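Long-range contact in synaptonemal complex protein 2 (Mus musculus, PDB 5IWZ), which is a major component of the axial and lateral elements of synaptonemal complexes and is required for normal meiotic chromosome synapsis and for insertion of SYCP3: residues 53-64 / 102-113. Numbering follows the deposited sequence.
Sequences LDDLICRELNKK and KMVSWFENSKEI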
loop_
_atom_site.group_PDB
_atom_site.type_symbol
_atom_site.label_atom_id
_atom_site.label_comp_id
_atom_site.label_asym_id
_atom_site.label_seq_id
_atom_site.Cartn_x
_atom_site.Cartn_y
_atom_site.Cartn_z
ATOM N N LEU A 53 15.070 -18.193 12.554
ATOM C CA LEU A 53 14.057 -17.264 12.046
ATOM C C LEU A 53 13.279 -17.875 10.891
ATOM O O LEU A 53 12.043 -17.838 10.863
ATOM C CB LEU A 53 14.719 -15.969 11.584
ATOM C CG LEU A 53 14.690 -14.696 12.420
ATOM C CD1 LEU A 53 14.430 -14.981 13.894
ATOM C CD2 LEU A 53 15.980 -13.918 12.225
ATOM N N ASP A 54 13.999 -18.449 9.922
ATOM C CA ASP A 54 13.353 -19.040 8.755
ATOM C C ASP A 54 12.427 -20.174 9.168
ATOM O O ASP A 54 11.280 -20.258 8.704
ATOM C CB ASP A 54 14.413 -19.533 7.773
ATOM C CG ASP A 54 13.818 -20.105 6.500
ATOM O OD1 ASP A 54 14.248 -21.197 6.091
ATOM O OD2 ASP A 54 12.936 -19.463 5.894
ATOM N N ASP A 55 12.913 -21.054 10.051
ATOM C CA ASP A 55 12.103 -22.168 10.531
ATOM C C ASP A 55 10.833 -21.670 11.212
ATOM O O ASP A 55 9.735 -22.164 10.946
ATOM C CB ASP A 55 12.921 -23.032 11.501
ATOM C CG ASP A 55 14.006 -23.860 10.801
ATOM O OD1 ASP A 55 14.216 -23.695 9.576
ATOM O OD2 ASP A 55 14.667 -24.675 11.492
ATOM N N LEU A 56 10.970 -20.702 12.111
ATOM C CA LEU A 56 9.818 -20.238 12.878
ATOM C C LEU A 56 8.801 -19.521 11.984
ATOM O O LEU A 56 7.596 -19.791 12.061
ATOM C CB LEU A 56 10.316 -19.348 14.018
ATOM C CG LEU A 56 9.268 -18.747 14.954
ATOM C CD1 LEU A 56 8.711 -19.955 15.676
ATOM C CD2 LEU A 56 9.941 -17.775 15.952
ATOM N N ILE A 57 9.263 -18.643 11.083
ATOM C CA ILE A 57 8.318 -17.893 10.248
ATOM C C ILE A 57 7.562 -18.816 9.291
ATOM O O ILE A 57 6.339 -18.696 9.135
ATOM C CB ILE A 57 9.055 -16.771 9.505
ATOM C CG1 ILE A 57 9.387 -15.630 10.475
ATOM C CG2 ILE A 57 8.227 -16.277 8.336
ATOM C CD1 ILE A 57 10.399 -14.646 9.904
ATOM N N CYS A 58 8.266 -19.768 8.659
ATOM C CA CYS A 58 7.600 -20.706 7.758
ATOM C C CYS A 58 6.579 -21.566 8.501
ATOM O O CYS A 58 5.490 -21.844 7.984
ATOM C CB CYS A 58 8.644 -21.590 7.061
ATOM S SG CYS A 58 9.672 -20.711 5.842
ATOM N N ARG A 59 6.914 -22.005 9.712
ATOM C CA ARG A 59 5.950 -22.785 10.487
ATOM C C ARG A 59 4.698 -21.979 10.799
ATOM O O ARG A 59 3.575 -22.454 10.597
ATOM C CB ARG A 59 6.572 -23.269 11.784
ATOM C CG ARG A 59 5.580 -24.001 12.656
ATOM C CD ARG A 59 6.202 -24.315 13.996
ATOM N NE ARG A 59 5.935 -23.298 15.011
ATOM C CZ ARG A 59 6.631 -23.209 16.144
ATOM N NH1 ARG A 59 7.621 -24.065 16.361
ATOM N NH2 ARG A 59 6.350 -22.273 17.049
ATOM N N GLU A 60 4.869 -20.767 11.331
ATOM C CA GLU A 60 3.708 -19.944 11.674
ATOM C C GLU A 60 2.890 -19.573 10.438
ATOM O O GLU A 60 1.658 -19.536 10.501
ATOM C CB GLU A 60 4.161 -18.693 12.433
ATOM C CG GLU A 60 4.798 -19.020 13.797
ATOM C CD GLU A 60 3.875 -19.888 14.685
ATOM O OE1 GLU A 60 4.271 -21.013 15.065
ATOM O OE2 GLU A 60 2.733 -19.460 14.958
ATOM N N LEU A 61 3.548 -19.301 9.304
ATOM C CA LEU A 61 2.808 -19.097 8.057
ATOM C C LEU A 61 1.987 -20.334 7.700
ATOM O O LEU A 61 0.798 -20.228 7.380
ATOM C CB LEU A 61 3.771 -18.733 6.919
ATOM C CG LEU A 61 4.371 -17.320 7.054
ATOM C CD1 LEU A 61 5.454 -17.044 6.018
ATOM C CD2 LEU A 61 3.240 -16.290 6.938
ATOM N N ASN A 62 2.610 -21.527 7.769
ATOM C CA ASN A 62 1.899 -22.777 7.496
ATOM C C ASN A 62 0.693 -22.966 8.413
ATOM O O ASN A 62 -0.329 -23.530 7.996
ATOM C CB ASN A 62 2.852 -23.970 7.640
ATOM C CG ASN A 62 3.718 -24.172 6.405
ATOM O OD1 ASN A 62 3.418 -23.641 5.336
ATOM N ND2 ASN A 62 4.794 -24.950 6.542
ATOM N N LYS A 63 0.785 -22.493 9.653
ATOM C CA LYS A 63 -0.337 -22.559 10.578
ATOM C C LYS A 63 -1.349 -21.442 10.379
ATOM O O LYS A 63 -2.407 -21.481 11.007
ATOM C CB LYS A 63 0.179 -22.532 12.018
ATOM C CG LYS A 63 0.791 -23.867 12.480
ATOM C CD LYS A 63 2.026 -23.674 13.379
ATOM C CE LYS A 63 1.642 -23.075 14.718
ATOM N NZ LYS A 63 2.702 -23.092 15.788
ATOM N N LYS A 64 -1.054 -20.456 9.527
ATOM C CA LYS A 64 -1.908 -19.283 9.360
ATOM C C LYS A 64 -2.009 -18.462 10.643
ATOM O O LYS A 64 -3.024 -17.805 10.887
ATOM C CB LYS A 64 -3.312 -19.663 8.862
ATOM C CG LYS A 64 -3.466 -19.652 7.339
ATOM C CD LYS A 64 -3.217 -21.030 6.745
ATOM C CE LYS A 64 -3.244 -20.999 5.216
ATOM N NZ LYS A 64 -4.479 -20.378 4.661
ATOM N N LYS A 102 15.525 -15.679 1.855
ATOM C CA LYS A 102 14.542 -16.124 2.842
ATOM C C LYS A 102 13.298 -15.239 2.813
ATOM O O LYS A 102 12.171 -15.740 2.862
ATOM C CB LYS A 102 15.147 -16.159 4.241
ATOM C CG LYS A 102 15.616 -17.548 4.670
ATOM C CD LYS A 102 16.878 -17.966 3.971
ATOM C CE LYS A 102 17.389 -19.316 4.482
ATOM N NZ LYS A 102 16.519 -20.450 4.045
ATOM N N MET A 103 13.471 -13.925 2.703
ATOM C CA MET A 103 12.289 -13.062 2.682
ATOM C C MET A 103 11.452 -13.274 1.426
ATOM O O MET A 103 10.224 -13.157 1.487
ATOM C CB MET A 103 12.702 -11.605 2.822
ATOM C CG MET A 103 13.464 -11.418 4.109
ATOM S SD MET A 103 13.092 -9.893 4.956
ATOM C CE MET A 103 11.349 -9.706 4.640
ATOM N N VAL A 104 12.086 -13.590 0.286
ATOM C CA VAL A 104 11.322 -13.972 -0.905
ATOM C C VAL A 104 10.488 -15.210 -0.611
ATOM O O VAL A 104 9.285 -15.276 -0.918
ATOM C CB VAL A 104 12.265 -14.198 -2.100
ATOM C CG1 VAL A 104 11.520 -14.868 -3.271
ATOM C CG2 VAL A 104 12.873 -12.875 -2.529
ATOM N N SER A 105 11.118 -16.200 0.015
ATOM C CA SER A 105 10.422 -17.409 0.427
ATOM C C SER A 105 9.267 -17.107 1.382
ATOM O O SER A 105 8.172 -17.661 1.228
ATOM C CB SER A 105 11.421 -18.365 1.072
ATOM O OG SER A 105 10.741 -19.385 1.758
ATOM N N TRP A 106 9.480 -16.234 2.374
ATOM C CA TRP A 106 8.386 -15.936 3.298
ATOM C C TRP A 106 7.235 -15.271 2.559
ATOM O O TRP A 106 6.059 -15.580 2.806
ATOM C CB TRP A 106 8.867 -15.054 4.454
ATOM C CG TRP A 106 10.023 -15.637 5.228
ATOM C CD1 TRP A 106 10.417 -16.958 5.267
ATOM C CD2 TRP A 106 10.967 -14.913 6.028
ATOM N NE1 TRP A 106 11.543 -17.090 6.060
ATOM C CE2 TRP A 106 11.900 -15.852 6.535
ATOM C CE3 TRP A 106 11.116 -13.561 6.370
ATOM C CZ2 TRP A 106 12.947 -15.480 7.366
ATOM C CZ3 TRP A 106 12.172 -13.193 7.197
ATOM C CH2 TRP A 106 13.066 -14.149 7.687
ATOM N N PHE A 107 7.559 -14.367 1.630
ATOM C CA PHE A 107 6.532 -13.726 0.815
ATOM C C PHE A 107 5.809 -14.739 -0.066
ATOM O O PHE A 107 4.582 -14.689 -0.198
ATOM C CB PHE A 107 7.173 -12.631 -0.045
ATOM C CG PHE A 107 6.212 -11.944 -0.943
ATOM C CD1 PHE A 107 5.300 -11.035 -0.437
ATOM C CD2 PHE A 107 6.216 -12.204 -2.302
ATOM C CE1 PHE A 107 4.400 -10.388 -1.277
ATOM C CE2 PHE A 107 5.332 -11.567 -3.140
ATOM C CZ PHE A 107 4.421 -10.653 -2.628
ATOM N N GLU A 108 6.561 -15.659 -0.690
ATOM C CA GLU A 108 5.946 -16.735 -1.461
ATOM C C GLU A 108 5.026 -17.584 -0.593
ATOM O O GLU A 108 3.919 -17.943 -1.009
ATOM C CB GLU A 108 7.027 -17.625 -2.082
ATOM C CG GLU A 108 7.873 -16.965 -3.164
ATOM C CD GLU A 108 7.188 -16.944 -4.513
ATOM O OE1 GLU A 108 7.806 -16.442 -5.481
ATOM O OE2 GLU A 108 6.037 -17.429 -4.608
ATOM N N ASN A 109 5.495 -17.956 0.602
ATOM C CA ASN A 109 4.705 -18.735 1.552
ATOM C C ASN A 109 3.556 -17.943 2.168
ATOM O O ASN A 109 2.772 -18.518 2.926
ATOM C CB ASN A 109 5.604 -19.269 2.666
ATOM C CG ASN A 109 6.592 -20.317 2.161
ATOM O OD1 ASN A 109 6.379 -20.930 1.112
ATOM N ND2 ASN A 109 7.677 -20.517 2.897
ATOM N N SER A 110 3.459 -16.648 1.889
ATOM C CA SER A 110 2.329 -15.833 2.310
ATOM C C SER A 110 1.260 -15.732 1.237
ATOM O O SER A 110 0.208 -15.131 1.484
ATOM C CB SER A 110 2.795 -14.415 2.673
ATOM O OG SER A 110 3.740 -14.444 3.732
ATOM N N LYS A 111 1.501 -16.300 0.056
ATOM C CA LYS A 111 0.612 -16.022 -1.065
ATOM C C LYS A 111 -0.737 -16.698 -0.883
ATOM O O LYS A 111 -1.776 -16.106 -1.200
ATOM C CB LYS A 111 1.277 -16.429 -2.377
ATOM C CG LYS A 111 2.443 -15.484 -2.759
ATOM C CD LYS A 111 3.210 -15.942 -4.011
ATOM C CE LYS A 111 3.850 -14.746 -4.711
ATOM N NZ LYS A 111 4.936 -15.154 -5.654
ATOM N N GLU A 112 -0.746 -17.920 -0.341
ATOM C CA GLU A 112 -2.009 -18.588 -0.041
ATOM C C GLU A 112 -2.846 -17.769 0.939
ATOM O O GLU A 112 -4.066 -17.650 0.782
ATOM C CB GLU A 112 -1.732 -19.990 0.509
ATOM C CG GLU A 112 -2.976 -20.809 0.791
ATOM C CD GLU A 112 -2.667 -22.246 1.215
ATOM O OE1 GLU A 112 -1.851 -22.908 0.536
ATOM O OE2 GLU A 112 -3.244 -22.707 2.226
ATOM N N ILE A 113 -2.199 -17.185 1.946
ATOM C CA ILE A 113 -2.888 -16.325 2.901
ATOM C C ILE A 113 -3.389 -15.059 2.215
ATOM O O ILE A 113 -4.531 -14.629 2.422
ATOM C CB ILE A 113 -1.944 -15.986 4.070
ATOM C CG1 ILE A 113 -1.758 -17.201 4.990
ATOM C CG2 ILE A 113 -2.445 -14.773 4.828
ATOM C CD1 ILE A 113 -0.531 -17.112 5.889
HETATM O O HOH W 1 12.269 -20.618 3.355
#
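D54 CG lies opposite its backbone nitrogen (chi1 -177°), while W106 CG lies opposite its carbonyl carbon (chi1 -56°), which brings carboxylate and indole together in the groove between two nearly parallel helices. W106 NE1 donates to D54 OD2 over 2.8 Å; OD2 accepts through its anti lone pair, close to the ring plane, and the two flat groups are turned only slightly against each other. The bond helps hold the ring's orientation, together with I57 over one face and K102 O over the other. D54 OD1 takes a weak bond from K102 NZ at 3.1 Å, a salt bridge reached by a lysine chain that kinks twice along its length. A water donates to D54 OD2 and also lies close to S105 OG.

The indole is a knob in a hole formed by L53, D54, I57 and C58. I57 CD1 makes a CH-pi contact almost along the ring normal, 3.5 Å from W106 CH2, while C58 SG approaches obliquely. One turn on, L61 spreads its two methyls: CD1 packs 3.6 Å from W106 O, the carbonyl that accepts the S110 hydroxyl, and CD2 meets I113 CD1 at 4.0 Å. K64, which closes helix 53-63 in a Schellman motif, runs its side chain past I113 to a long salt bridge, NZ to E112 OE2 at 3.6 Å.

The segments 53-63 and 102-108 run 8° from parallel, their axes 10.2 Å apart at closest approach, as in armadillo-like arrays; this armadillo-repeat-like domain belongs to the N-terminal piece of a longer protein. Helix 66-79 backs L53 and L61, helix 123-141 meets M103, S110 and I113, and helix 144-163 continues the array beyond V104 and F107.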